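Local coordinates for ribosomal-protein-serine acetyltransferase, putative (Vibrio cholerae O1 biovar eltor, PDB 2FCK) that is of unknown function but probably transfers an acetyl group from acetyl-coenzyme A to the amino termini of proteins, perhaps ribosomal ones, at residues R18-D23 with G74-Q79; G85-N90 with T120-F125; T95-S100 with E131-E136; L101-G106 with I137-E142; L149-G154 with I175-I180. One frame throughout, in Å; residues are numbered along the deposited sequence. Where two conformers were deposited one is given.

Interaction 1 (R18-D23 with G74-Q79); sequences RLITAD and GVFERQ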
# COMPACT_ATOMS: atom_id res chain seq x y z
N ARG A 18 14.20 -18.58 1.17
CA ARG A 18 14.18 -18.83 -0.28
C ARG A 18 12.80 -19.27 -0.74
O ARG A 18 11.93 -19.59 0.08
CB ARG A 18 15.20 -19.94 -0.61
CG ARG A 18 14.98 -21.28 0.15
CD ARG A 18 15.76 -22.39 -0.54
NE ARG A 18 15.70 -23.66 0.16
CZ ARG A 18 14.75 -24.57 -0.03
NH1 ARG A 18 13.74 -24.31 -0.86
NH2 ARG A 18 14.79 -25.72 0.64
N LEU A 19 12.62 -19.34 -2.06
CA LEU A 19 11.39 -19.88 -2.61
C LEU A 19 11.25 -21.31 -2.16
O LEU A 19 12.18 -22.14 -2.33
CB LEU A 19 11.45 -19.92 -4.14
CG LEU A 19 10.86 -18.69 -4.76
CD1 LEU A 19 11.08 -18.80 -6.28
CD2 LEU A 19 9.36 -18.45 -4.44
N ILE A 20 10.05 -21.63 -1.69
CA ILE A 20 9.66 -23.04 -1.54
C ILE A 20 9.43 -23.64 -2.93
O ILE A 20 8.76 -23.02 -3.78
CB ILE A 20 8.38 -23.16 -0.68
CG1 ILE A 20 8.60 -22.50 0.71
CG2 ILE A 20 7.95 -24.63 -0.57
CD1 ILE A 20 7.31 -22.47 1.55
N THR A 21 9.98 -24.84 -3.20
CA THR A 21 9.81 -25.44 -4.52
C THR A 21 8.63 -26.42 -4.58
O THR A 21 8.13 -26.87 -3.54
CB THR A 21 11.08 -26.20 -4.95
OG1 THR A 21 11.20 -27.36 -4.13
CG2 THR A 21 12.31 -25.36 -4.76
N ALA A 22 8.21 -26.75 -5.80
CA ALA A 22 7.12 -27.69 -6.05
C ALA A 22 7.38 -29.03 -5.35
O ALA A 22 6.46 -29.62 -4.80
CB ALA A 22 6.95 -27.93 -7.57
N ASP A 23 8.62 -29.48 -5.34
CA ASP A 23 8.94 -30.72 -4.69
C ASP A 23 8.84 -30.69 -3.16
O ASP A 23 9.09 -31.71 -2.53
CB ASP A 23 10.34 -31.18 -5.09
CG ASP A 23 10.42 -31.61 -6.55
OD1 ASP A 23 9.40 -32.08 -7.13
OD2 ASP A 23 11.52 -31.48 -7.11
N GLY A 74 10.06 -19.11 2.03
CA GLY A 74 10.09 -20.17 3.03
C GLY A 74 11.31 -19.95 3.93
O GLY A 74 12.40 -19.55 3.48
N VAL A 75 11.14 -20.24 5.20
CA VAL A 75 12.27 -20.15 6.13
C VAL A 75 12.70 -21.56 6.49
O VAL A 75 11.93 -22.30 7.11
CB VAL A 75 11.87 -19.35 7.42
CG1 VAL A 75 13.07 -19.27 8.45
CG2 VAL A 75 11.39 -17.92 7.04
N PHE A 76 13.92 -21.93 6.06
CA PHE A 76 14.45 -23.26 6.30
C PHE A 76 15.63 -23.25 7.27
O PHE A 76 16.54 -22.43 7.14
CB PHE A 76 14.91 -23.88 4.99
CG PHE A 76 13.83 -24.09 3.99
CD1 PHE A 76 13.46 -23.07 3.12
CD2 PHE A 76 13.18 -25.34 3.90
CE1 PHE A 76 12.45 -23.28 2.16
CE2 PHE A 76 12.16 -25.55 2.95
CZ PHE A 76 11.79 -24.53 2.08
N GLU A 77 15.62 -24.20 8.20
CA GLU A 77 16.72 -24.39 9.12
C GLU A 77 17.88 -24.94 8.29
O GLU A 77 17.72 -25.89 7.53
CB GLU A 77 16.26 -25.36 10.21
CG GLU A 77 17.19 -25.58 11.36
CD GLU A 77 16.48 -26.38 12.43
OE1 GLU A 77 15.91 -27.45 12.11
OE2 GLU A 77 16.44 -25.92 13.58
N ARG A 78 19.04 -24.31 8.40
CA ARG A 78 20.11 -24.55 7.46
C ARG A 78 20.63 -25.98 7.64
O ARG A 78 20.87 -26.65 6.67
CB ARG A 78 21.24 -23.54 7.63
CG ARG A 78 20.94 -22.15 7.14
CD ARG A 78 22.11 -21.21 7.34
NE ARG A 78 23.20 -21.53 6.42
CZ ARG A 78 24.44 -21.04 6.52
NH1 ARG A 78 24.76 -20.26 7.54
NH2 ARG A 78 25.36 -21.38 5.60
N GLN A 79 20.76 -26.42 8.88
CA GLN A 79 21.39 -27.73 9.12
C GLN A 79 20.46 -28.87 8.65
O GLN A 79 20.87 -29.73 7.87
CB GLN A 79 21.78 -27.86 10.60
CG GLN A 79 23.21 -27.34 10.85
CD GLN A 79 23.53 -27.08 12.32
OE1 GLN A 79 22.80 -27.52 13.23
NE2 GLN A 79 24.63 -26.35 12.57
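Gly74 O is the best-held polar atom between the two segments, and a single donor grips it: Arg18 N comes in along the carbonyl plane at 3.1 Å with an angle of 159° at the hydrogen. The return bond, Gly74 N to Arg18 O at 2.7 Å, is bent and weak. Together they make an antiparallel hydrogen-bonded pair, one of the backbone pairs joining strand 15-18 to strand 71-77 at the N-terminal side of the GNAT sheet. From here the Arg18 chain, with CG in the crowded position between N and carbonyl carbon (chi1 56°), runs extended until its guanidinium lies over the Phe76 ring. The two planes are only 12° apart, and Arg18 CZ stands 3.6 Å from the Phe76 ring centroid, a stacked cation-pi pair. Polar bonds at the rim fix its rotation: NH1 donates to Leu19 O, NE to Gln16 OE1, and NH2 forms a salt bridge with Glu24, which would offset its charge. Beside the stack, Ile20 CG1 rests 3.6 Å from Gly74 CA, close in because glycine has no side chain there. The same Ile20 CG1 meets Phe76 CZ obliquely at 4.0 Å.

Interaction 2 (G85-N90 with T120-F125); sequences GMVAIN and TALILF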
# COMPACT_ATOMS: atom_id res chain seq x y z
N GLY A 85 8.63 -21.96 8.76
CA GLY A 85 7.68 -20.85 8.61
C GLY A 85 7.94 -20.07 7.33
O GLY A 85 8.62 -20.57 6.41
N MSE A 86 7.37 -18.87 7.27
CA MSE A 86 7.54 -18.01 6.08
C MSE A 86 7.62 -16.56 6.54
O MSE A 86 7.01 -16.18 7.56
CB MSE A 86 6.39 -18.21 5.12
CG MSE A 86 6.38 -19.58 4.45
SE MSE A 86 5.00 -19.60 3.04
CE MSE A 86 6.11 -18.79 1.65
N VAL A 87 8.38 -15.77 5.80
CA VAL A 87 8.35 -14.32 5.93
C VAL A 87 8.15 -13.79 4.52
O VAL A 87 8.68 -14.37 3.55
CB VAL A 87 9.65 -13.74 6.59
CG1 VAL A 87 9.76 -14.19 8.09
CG2 VAL A 87 10.93 -14.09 5.75
N ALA A 88 7.36 -12.73 4.40
CA ALA A 88 7.05 -12.25 3.05
C ALA A 88 7.02 -10.76 2.93
O ALA A 88 6.55 -10.08 3.85
CB ALA A 88 5.71 -12.81 2.60
N ILE A 89 7.42 -10.27 1.75
CA ILE A 89 6.98 -8.93 1.34
C ILE A 89 5.68 -9.16 0.58
O ILE A 89 5.67 -9.78 -0.51
CB ILE A 89 7.99 -8.21 0.41
CG1 ILE A 89 9.37 -8.08 1.07
CG2 ILE A 89 7.48 -6.79 0.06
CD1 ILE A 89 10.52 -7.79 0.12
N ASN A 90 4.58 -8.71 1.16
CA ASN A 90 3.29 -8.96 0.56
C ASN A 90 2.98 -8.02 -0.56
O ASN A 90 2.36 -8.44 -1.53
CB ASN A 90 2.18 -8.83 1.60
CG ASN A 90 2.17 -9.90 2.60
OD1 ASN A 90 2.46 -11.06 2.29
ND2 ASN A 90 1.79 -9.55 3.83
N THR A 120 13.97 -10.28 10.97
CA THR A 120 14.98 -9.23 10.95
C THR A 120 15.79 -9.27 9.64
O THR A 120 16.09 -8.21 9.07
CB THR A 120 15.94 -9.38 12.17
OG1 THR A 120 15.18 -9.12 13.38
CG2 THR A 120 17.12 -8.38 12.09
N ALA A 121 16.08 -10.48 9.14
CA ALA A 121 16.80 -10.62 7.85
C ALA A 121 16.01 -9.92 6.74
O ALA A 121 16.57 -9.13 5.93
CB ALA A 121 17.00 -12.10 7.53
N LEU A 122 14.69 -10.12 6.78
CA LEU A 122 13.86 -9.55 5.71
C LEU A 122 13.80 -8.03 5.85
O LEU A 122 13.87 -7.28 4.87
CB LEU A 122 12.46 -10.18 5.74
CG LEU A 122 11.53 -9.68 4.62
CD1 LEU A 122 12.12 -10.01 3.24
CD2 LEU A 122 10.10 -10.25 4.77
N ILE A 123 13.66 -7.54 7.07
CA ILE A 123 13.62 -6.11 7.31
C ILE A 123 14.93 -5.42 6.86
O ILE A 123 14.93 -4.38 6.19
CB ILE A 123 13.40 -5.89 8.83
CG1 ILE A 123 11.92 -6.27 9.20
CG2 ILE A 123 13.70 -4.39 9.24
CD1 ILE A 123 11.78 -6.41 10.76
N LEU A 124 16.05 -6.02 7.21
CA LEU A 124 17.34 -5.48 6.77
C LEU A 124 17.49 -5.48 5.26
O LEU A 124 18.00 -4.52 4.69
CB LEU A 124 18.51 -6.22 7.42
CG LEU A 124 18.58 -6.00 8.93
CD1 LEU A 124 19.69 -6.93 9.54
CD2 LEU A 124 18.75 -4.51 9.31
N PHE A 125 17.03 -6.54 4.61
CA PHE A 125 17.03 -6.58 3.15
C PHE A 125 16.22 -5.41 2.58
O PHE A 125 16.68 -4.69 1.67
CB PHE A 125 16.49 -7.93 2.69
CG PHE A 125 16.15 -8.00 1.24
CD1 PHE A 125 17.15 -8.09 0.28
CD2 PHE A 125 14.83 -8.00 0.85
CE1 PHE A 125 16.83 -8.17 -1.09
CE2 PHE A 125 14.48 -8.06 -0.50
CZ PHE A 125 15.49 -8.14 -1.46
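Leu122 is the main bump here. It projects from helix 114-129 onto strand 83-93, with CG anti to the backbone N (chi1 -178°), which carries the branch point to the strand; its two methyls land at different points. CD2 drops onto the backbone between Val87 and Ile89, in the hollow left where the CB of Ala88 points away from the helix. Its nearest neighbour there is the carbonyl carbon, with Leu122 CD2 3.6 Å from Ala88 C. Val87 forms one wall of this hollow: its CB lies 4.0 Å from Leu122 CD2, and the valine and leucine branches pass one another head to tail. Ile89 forms the other wall and takes the second methyl, with Ile89 CG1 4.0 Å from Leu122 CD1 as it runs slantwise over the leucine. One helical turn on, Phe125 also swings anti to its backbone N (chi1 167°) and presents the edge of its ring, so that Phe125 CE2 meets the Ile89 CD1 methyl at 4.0 Å. Ile89 thus wedges its tip between leucine and phenylalanine.

The strand and helix segments run almost parallel, at 22° with axes 9.0 Å apart, the usual layering of the long central helix of a GNAT domain on its sheet. Phe73 of the next strand lies against Leu122 as well, and the Phe8 ring meets that of Phe125. No hydrogen bond passes between the two segments, so helix and strand are matched here by shape and dispersion alone, in a buried layer of aliphatic branches and one ring edge.

Interaction 3 (T95-S100 with E131-E136); sequences TFNMAS and ELTRLE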
# COMPACT_ATOMS: atom_id res chain seq x y z
N THR A 95 4.83 4.36 -4.53
CA THR A 95 4.56 5.77 -4.38
C THR A 95 5.07 6.33 -3.06
O THR A 95 5.44 7.51 -3.00
CB THR A 95 3.05 6.04 -4.59
OG1 THR A 95 2.71 5.55 -5.91
CG2 THR A 95 2.76 7.51 -4.58
N PHE A 96 5.10 5.50 -2.02
CA PHE A 96 5.50 5.93 -0.70
C PHE A 96 6.83 5.32 -0.21
O PHE A 96 7.12 5.47 0.95
CB PHE A 96 4.44 5.61 0.32
CG PHE A 96 3.08 6.00 -0.13
CD1 PHE A 96 2.15 5.05 -0.47
CD2 PHE A 96 2.77 7.32 -0.28
CE1 PHE A 96 0.89 5.44 -0.92
CE2 PHE A 96 1.51 7.72 -0.72
CZ PHE A 96 0.59 6.76 -1.04
N ASN A 97 7.55 4.65 -1.09
CA ASN A 97 8.81 3.98 -0.80
C ASN A 97 8.68 3.04 0.39
O ASN A 97 9.51 3.05 1.29
CB ASN A 97 9.92 5.00 -0.54
CG ASN A 97 11.30 4.36 -0.63
OD1 ASN A 97 11.53 3.45 -1.42
ND2 ASN A 97 12.22 4.80 0.24
N MSE A 98 7.58 2.28 0.40
CA MSE A 98 7.16 1.53 1.58
C MSE A 98 6.82 0.12 1.14
O MSE A 98 6.59 -0.10 -0.05
CB MSE A 98 5.86 2.26 2.09
CG MSE A 98 5.32 1.62 3.23
SE MSE A 98 3.84 2.72 3.91
CE MSE A 98 3.05 1.23 4.43
N ALA A 99 6.72 -0.84 2.06
CA ALA A 99 6.17 -2.14 1.69
C ALA A 99 5.42 -2.75 2.88
O ALA A 99 5.58 -2.31 4.00
CB ALA A 99 7.32 -3.14 1.23
N SER A 100 4.64 -3.79 2.58
CA SER A 100 3.82 -4.57 3.52
C SER A 100 4.47 -5.91 3.79
O SER A 100 4.77 -6.64 2.84
CB SER A 100 2.46 -4.86 2.81
OG SER A 100 1.90 -6.11 3.24
N GLU A 131 16.31 -0.14 -0.07
CA GLU A 131 16.32 1.27 0.33
C GLU A 131 14.91 1.85 0.62
O GLU A 131 14.66 3.04 0.39
CB GLU A 131 17.06 2.15 -0.70
CG GLU A 131 18.58 1.88 -0.75
CD GLU A 131 19.27 2.66 -1.89
OE1 GLU A 131 18.94 3.84 -2.09
OE2 GLU A 131 20.12 2.07 -2.59
N LEU A 132 14.02 0.99 1.13
CA LEU A 132 12.68 1.38 1.52
C LEU A 132 12.83 2.21 2.80
O LEU A 132 13.82 2.03 3.55
CB LEU A 132 11.78 0.15 1.71
CG LEU A 132 11.52 -0.66 0.45
CD1 LEU A 132 10.81 -1.98 0.80
CD2 LEU A 132 10.75 0.12 -0.62
N THR A 133 11.92 3.13 3.04
CA THR A 133 12.02 3.99 4.21
C THR A 133 10.90 3.78 5.24
O THR A 133 10.86 4.46 6.24
CB THR A 133 12.17 5.52 3.84
OG1 THR A 133 11.26 5.86 2.78
CG2 THR A 133 13.62 5.81 3.38
N ARG A 134 10.03 2.81 4.98
CA ARG A 134 9.00 2.41 5.93
C ARG A 134 8.48 1.03 5.58
O ARG A 134 8.25 0.72 4.40
CB ARG A 134 7.81 3.40 5.86
CG ARG A 134 6.65 3.06 6.81
CD ARG A 134 5.57 4.22 6.85
NE ARG A 134 4.32 3.73 7.47
CZ ARG A 134 3.99 3.85 8.76
NH1 ARG A 134 4.78 4.52 9.60
NH2 ARG A 134 2.89 3.30 9.23
N LEU A 135 8.22 0.21 6.60
CA LEU A 135 7.54 -1.08 6.38
C LEU A 135 6.33 -1.13 7.32
O LEU A 135 6.44 -0.67 8.44
CB LEU A 135 8.48 -2.24 6.74
CG LEU A 135 9.81 -2.29 5.94
CD1 LEU A 135 10.77 -3.36 6.52
CD2 LEU A 135 9.57 -2.57 4.48
N GLU A 136 5.23 -1.68 6.85
CA GLU A 136 4.05 -1.98 7.70
C GLU A 136 3.85 -3.51 7.87
O GLU A 136 3.92 -4.28 6.88
CB GLU A 136 2.82 -1.33 7.11
CG GLU A 136 2.88 0.19 7.42
CD GLU A 136 1.65 0.96 6.92
OE1 GLU A 136 0.74 0.37 6.29
OE2 GLU A 136 1.67 2.20 7.11
O HOH W 1 8.60 5.74 3.34
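Arg134 holds Glu136 side-on with two nitrogens on one oxygen: NH2 lies 2.7 Å from Glu136 OE2 and NE 3.1 Å from the same atom, both on its anti lone pair and in the guanidinium plane. The pair stands on one face of two parallel strands, 98-105 and 134-139, joined through helix 114-129 in the beta-alpha-beta crossover of the GNAT fold. Both charges have further partners: Arg134 NH2 also bridges to Glu158 and Glu136 OE1 to Arg164, while Arg134 NH1 donates to Pro162 O of the second subunit, so the cluster reaches the dimer interface.

Where the strands begin, Asn97 ties down the turn after the helix. Its ND2 donates to Glu131 O at 3.0 Å, in the amide plane and on a lone pair, and also to Thr133 OG1 at 2.9 Å. Asn97 O in turn receives Thr133 N almost along its C=O axis. With Met98, Asn97 faces Tyr93 in a G1 beta bulge, and Arg134 N, buried nearby, has no partner in the model. Regular parallel pairing sets in at Ala99, whose N donates to Arg134 O and whose O takes Glu136 N at 2.9 Å.

On the other face of the sheet, Ala99 CB packs 3.7 Å from Leu132 CD1 and also touches Leu135 CD2; both leucines lie against helix 114-129. Back on the charged face, selenomethionine Met98 runs alongside Arg134 in the same direction, its SE at the guanidinium edge and 3.7 Å from Arg134 CD.

Interaction 4 (L101-G106 with I137-E142); sequences LGYWIG and IVCDPE. With NO3 (nitrate ion), chain C.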
# COMPACT_ATOMS: atom_id res chain seq x y z
N LEU A 101 4.67 -6.24 5.06
CA LEU A 101 5.29 -7.54 5.39
C LEU A 101 4.28 -8.44 6.10
O LEU A 101 3.33 -7.97 6.81
CB LEU A 101 6.50 -7.35 6.32
CG LEU A 101 7.64 -6.45 5.87
CD1 LEU A 101 8.78 -6.66 6.86
CD2 LEU A 101 8.14 -6.71 4.47
N GLY A 102 4.49 -9.74 5.92
CA GLY A 102 3.72 -10.72 6.65
C GLY A 102 4.64 -11.86 7.01
O GLY A 102 5.77 -11.93 6.51
N TYR A 103 4.19 -12.72 7.90
CA TYR A 103 5.00 -13.85 8.32
C TYR A 103 4.16 -14.83 9.14
O TYR A 103 3.09 -14.46 9.66
CB TYR A 103 6.23 -13.42 9.20
CG TYR A 103 5.78 -12.45 10.30
CD1 TYR A 103 5.35 -12.93 11.53
CD2 TYR A 103 5.76 -11.09 10.06
CE1 TYR A 103 4.89 -12.01 12.55
CE2 TYR A 103 5.32 -10.16 11.04
CZ TYR A 103 4.89 -10.63 12.26
OH TYR A 103 4.48 -9.72 13.22
N TRP A 104 4.66 -16.05 9.26
CA TRP A 104 4.07 -16.99 10.20
C TRP A 104 5.17 -17.97 10.56
O TRP A 104 5.93 -18.39 9.73
CB TRP A 104 2.80 -17.66 9.66
CG TRP A 104 2.88 -18.25 8.29
CD1 TRP A 104 2.47 -17.69 7.13
CD2 TRP A 104 3.37 -19.55 7.96
NE1 TRP A 104 2.68 -18.57 6.08
CE2 TRP A 104 3.23 -19.73 6.57
CE3 TRP A 104 3.91 -20.60 8.73
CZ2 TRP A 104 3.61 -20.91 5.92
CZ3 TRP A 104 4.28 -21.78 8.09
CH2 TRP A 104 4.14 -21.91 6.69
N ILE A 105 5.32 -18.25 11.86
CA ILE A 105 6.42 -19.10 12.27
C ILE A 105 5.83 -20.12 13.25
O ILE A 105 5.01 -19.75 14.09
CB ILE A 105 7.55 -18.29 13.04
CG1 ILE A 105 8.09 -17.13 12.18
CG2 ILE A 105 8.67 -19.23 13.51
CD1 ILE A 105 8.99 -17.58 11.04
N GLY A 106 6.23 -21.37 13.08
CA GLY A 106 5.74 -22.45 13.93
C GLY A 106 6.17 -22.19 15.36
O GLY A 106 7.30 -21.76 15.63
N ILE A 137 3.58 -3.92 9.10
CA ILE A 137 3.09 -5.25 9.46
C ILE A 137 1.65 -5.14 9.92
O ILE A 137 1.38 -4.21 10.68
CB ILE A 137 3.95 -5.80 10.57
CG1 ILE A 137 5.35 -6.08 10.01
CG2 ILE A 137 3.37 -7.09 11.17
CD1 ILE A 137 6.36 -6.18 11.05
N VAL A 138 0.73 -6.00 9.43
CA VAL A 138 -0.67 -5.99 9.89
C VAL A 138 -0.91 -7.30 10.63
O VAL A 138 -0.72 -8.36 10.04
CB VAL A 138 -1.70 -5.91 8.72
CG1 VAL A 138 -3.15 -5.83 9.26
CG2 VAL A 138 -1.35 -4.68 7.89
N CYS A 139 -1.28 -7.23 11.89
CA CYS A 139 -1.54 -8.46 12.64
C CYS A 139 -3.02 -8.60 12.92
O CYS A 139 -3.70 -7.61 13.17
CB CYS A 139 -0.81 -8.45 13.99
SG CYS A 139 0.98 -8.55 13.78
N ASP A 140 -3.50 -9.84 12.92
CA ASP A 140 -4.85 -10.11 13.39
C ASP A 140 -4.87 -9.73 14.86
O ASP A 140 -4.00 -10.19 15.61
CB ASP A 140 -5.17 -11.60 13.20
CG ASP A 140 -6.64 -11.91 13.44
OD1 ASP A 140 -7.15 -11.68 14.54
OD2 ASP A 140 -7.32 -12.39 12.48
N PRO A 141 -5.86 -8.91 15.31
CA PRO A 141 -5.86 -8.54 16.76
C PRO A 141 -5.90 -9.74 17.71
O PRO A 141 -5.51 -9.62 18.88
CB PRO A 141 -7.16 -7.73 16.91
CG PRO A 141 -7.47 -7.23 15.58
CD PRO A 141 -7.00 -8.28 14.60
N GLU A 142 -6.34 -10.89 17.22
CA GLU A 142 -6.47 -12.07 18.10
C GLU A 142 -5.25 -12.96 18.10
O GLU A 142 -5.21 -13.96 18.80
CB GLU A 142 -7.66 -12.92 17.68
CG GLU A 142 -8.96 -12.23 17.72
CD GLU A 142 -10.03 -13.22 18.05
OE1 GLU A 142 -10.32 -13.35 19.26
OE2 GLU A 142 -10.52 -13.91 17.11
N NO3 C . 3.95 -15.91 13.94
O1 NO3 C . 3.41 -17.16 13.68
O2 NO3 C . 3.21 -14.78 13.63
O3 NO3 C . 5.21 -15.75 14.48
O HOH W 2 0.81 -7.37 6.61
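Tyr103 reaches across from strand 98-105 and brings CE2 of its ring to Ile137, with Tyr103 CE2 3.6 Å from Ile137 CG2. Its CG sits in the crowded position between N and carbonyl carbon (chi1 48°), and the tyrosine and isoleucine side chains cross at about a right angle. At the tip, Tyr103 OH stands 3.7 Å from Cys139 SG, but its hydrogen bond goes to Ser146 O. Nearer the start of the strands Leu101 CB still packs on Ile137 CG1, yet the backbones are already parting. A water spans the gap, donating to Leu101 O at 2.6 Å and accepting from Val138 N at 3.1 Å. The segments diverge at 49°, the V-shaped splay between the fourth and fifth strands that receives acetyl-coenzyme A in GNAT enzymes. Inside it a nitrate, probably from the crystallisation liquor, takes Ile105 N on O1 at 2.9 Å and 175°, while its O2 meets the edge of the Tyr103 ring. In the sheet strand 98-105 is flanked by 83-93, and strand 134-139 by 170-179, while helix 144-152 packs Leu149 and Ala150 on Tyr103.

Interaction 5 (L149-G154 with I175-I180); sequences LALRCG and IVFSLI. With NO3 (nitrate ion), chain D.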
# COMPACT_ATOMS: atom_id res chain seq x y z
N LEU A 149 6.01 -10.85 18.19
CA LEU A 149 7.17 -11.00 17.29
C LEU A 149 7.45 -9.65 16.59
O LEU A 149 8.60 -9.20 16.55
CB LEU A 149 6.91 -12.11 16.26
CG LEU A 149 8.07 -12.31 15.26
CD1 LEU A 149 9.37 -12.45 16.00
CD2 LEU A 149 7.77 -13.52 14.35
N ALA A 150 6.40 -8.96 16.15
CA ALA A 150 6.59 -7.66 15.51
C ALA A 150 7.34 -6.74 16.49
O ALA A 150 8.34 -6.07 16.13
CB ALA A 150 5.23 -7.03 15.11
N LEU A 151 6.86 -6.70 17.74
CA LEU A 151 7.51 -5.86 18.74
C LEU A 151 8.95 -6.29 19.02
O LEU A 151 9.83 -5.43 19.18
CB LEU A 151 6.69 -5.86 20.02
CG LEU A 151 5.31 -5.25 19.84
CD1 LEU A 151 4.46 -5.44 21.13
CD2 LEU A 151 5.39 -3.74 19.48
N ARG A 152 9.18 -7.60 19.05
CA ARG A 152 10.51 -8.14 19.31
C ARG A 152 11.51 -7.69 18.22
O ARG A 152 12.71 -7.53 18.51
CB ARG A 152 10.41 -9.67 19.39
CG ARG A 152 11.48 -10.39 20.15
CD ARG A 152 10.87 -11.54 21.03
NE ARG A 152 10.12 -12.49 20.22
CZ ARG A 152 8.86 -12.88 20.42
NH1 ARG A 152 8.32 -13.74 19.59
NH2 ARG A 152 8.14 -12.45 21.47
N CYS A 153 11.01 -7.51 16.99
CA CYS A 153 11.85 -7.03 15.87
C CYS A 153 11.95 -5.50 15.77
O CYS A 153 12.56 -4.99 14.84
CB CYS A 153 11.40 -7.62 14.53
SG CYS A 153 11.51 -9.40 14.51
N GLY A 154 11.39 -4.80 16.76
CA GLY A 154 11.55 -3.34 16.89
C GLY A 154 10.43 -2.55 16.24
O GLY A 154 10.57 -1.33 16.01
N ILE A 175 -4.21 -4.77 13.31
CA ILE A 175 -3.32 -3.85 13.98
C ILE A 175 -2.12 -3.58 13.08
O ILE A 175 -1.44 -4.50 12.62
CB ILE A 175 -2.75 -4.46 15.29
CG1 ILE A 175 -3.88 -4.97 16.20
CG2 ILE A 175 -1.81 -3.43 15.91
CD1 ILE A 175 -3.39 -5.91 17.37
N VAL A 176 -1.87 -2.30 12.84
CA VAL A 176 -0.75 -1.88 12.01
C VAL A 176 0.46 -1.57 12.89
O VAL A 176 0.34 -0.77 13.83
CB VAL A 176 -1.17 -0.58 11.24
CG1 VAL A 176 0.01 -0.00 10.48
CG2 VAL A 176 -2.39 -0.91 10.37
N PHE A 177 1.58 -2.23 12.59
CA PHE A 177 2.86 -1.88 13.19
C PHE A 177 3.75 -1.30 12.08
O PHE A 177 3.66 -1.75 10.92
CB PHE A 177 3.55 -3.15 13.73
CG PHE A 177 2.81 -3.81 14.85
CD1 PHE A 177 3.19 -3.61 16.17
CD2 PHE A 177 1.72 -4.65 14.56
CE1 PHE A 177 2.50 -4.25 17.20
CE2 PHE A 177 1.02 -5.30 15.55
CZ PHE A 177 1.41 -5.07 16.92
N SER A 178 4.67 -0.40 12.45
CA SER A 178 5.61 0.14 11.50
C SER A 178 7.06 -0.07 11.91
O SER A 178 7.38 -0.20 13.10
CB SER A 178 5.37 1.65 11.30
OG SER A 178 5.81 2.34 12.46
N LEU A 179 7.92 -0.08 10.90
CA LEU A 179 9.36 -0.02 11.10
C LEU A 179 9.89 1.07 10.19
O LEU A 179 9.47 1.15 9.02
CB LEU A 179 10.00 -1.36 10.67
CG LEU A 179 9.58 -2.58 11.48
CD1 LEU A 179 9.25 -3.75 10.57
CD2 LEU A 179 10.68 -2.91 12.40
N ILE A 180 10.81 1.89 10.71
CA ILE A 180 11.55 2.83 9.89
C ILE A 180 13.05 2.64 10.11
O ILE A 180 13.46 2.10 11.14
CB ILE A 180 11.16 4.31 10.12
CG1 ILE A 180 11.62 4.81 11.49
CG2 ILE A 180 9.65 4.50 9.87
CD1 ILE A 180 11.25 6.29 11.79
N NO3 D . 10.97 -15.34 17.79
O1 NO3 D . 9.79 -15.89 17.35
O2 NO3 D . 11.07 -14.37 18.76
O3 NO3 D . 12.15 -15.73 17.23
O HOH W 3 10.91 1.29 13.90
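Phe177 leaves strand 170-179 with its CB directed at helix 144-152 and its CG anti to the carbonyl carbon (chi1 -64°). CG is the first ring atom to meet the helix, 4.0 Å from Ala150 CB. That methyl stands over one ring face, offset toward the rim, 4.1 Å from the Phe177 centroid and 14° off the normal, a CH-pi contact. Further out, CD1 still lies under the Ala150 methyl and has Leu151 CD2 near its edge. At CE1 the ring edge takes the leucine, with Phe177 CE1 3.7 Å from Leu151 CD2 and the side chains crossing at about a right angle. Ala155 and Cys139 also touch the Phe177 side chain.

Two residues along the strand, Leu179 sends its CD2 methyl under the end of the helix, 3.7 Å from Cys153 O and close to Gly154 C. The helix stops there in a Schellman motif: Gly154, with positive phi, donates its N to Leu151 O at 2.9 Å, and Ala155 N returns to Ala150 O. Arg152 turns another way, and its NE binds O2 of a nitrate at 2.6 Å.

That nitrate also accepts from Lys116 N near the start of helix 114-129, where GNAT relatives hold the pyrophosphate of acetyl-coenzyme A, so it may mark the same pocket. The contact itself is the C-terminal helix-on-sheet layer of the GNAT fold.

How the interactions relate
From the N terminus, interaction 1 closes the long excursion through helices 25-33 and 51-66 by pairing strand 15-18 with strand 71-77. It finishes before interaction 2 opens, although Val75 N lies at bonding distance from Gly85 O where their strands adjoin. Interactions 2, 3 and 4 cross, because the second partners follow in the same order as the first; none nests. Interactions 3 and 4 share two strands, paired in the first and spreading in the second. Interaction 5 follows in series, bringing helix 144-152 against strand 170-179, which pairs with strand 134-139. Interactions 1, 3 and 4 join strands of the sheet, while 2 and 5 lay helices 114-129 and 144-152 on it.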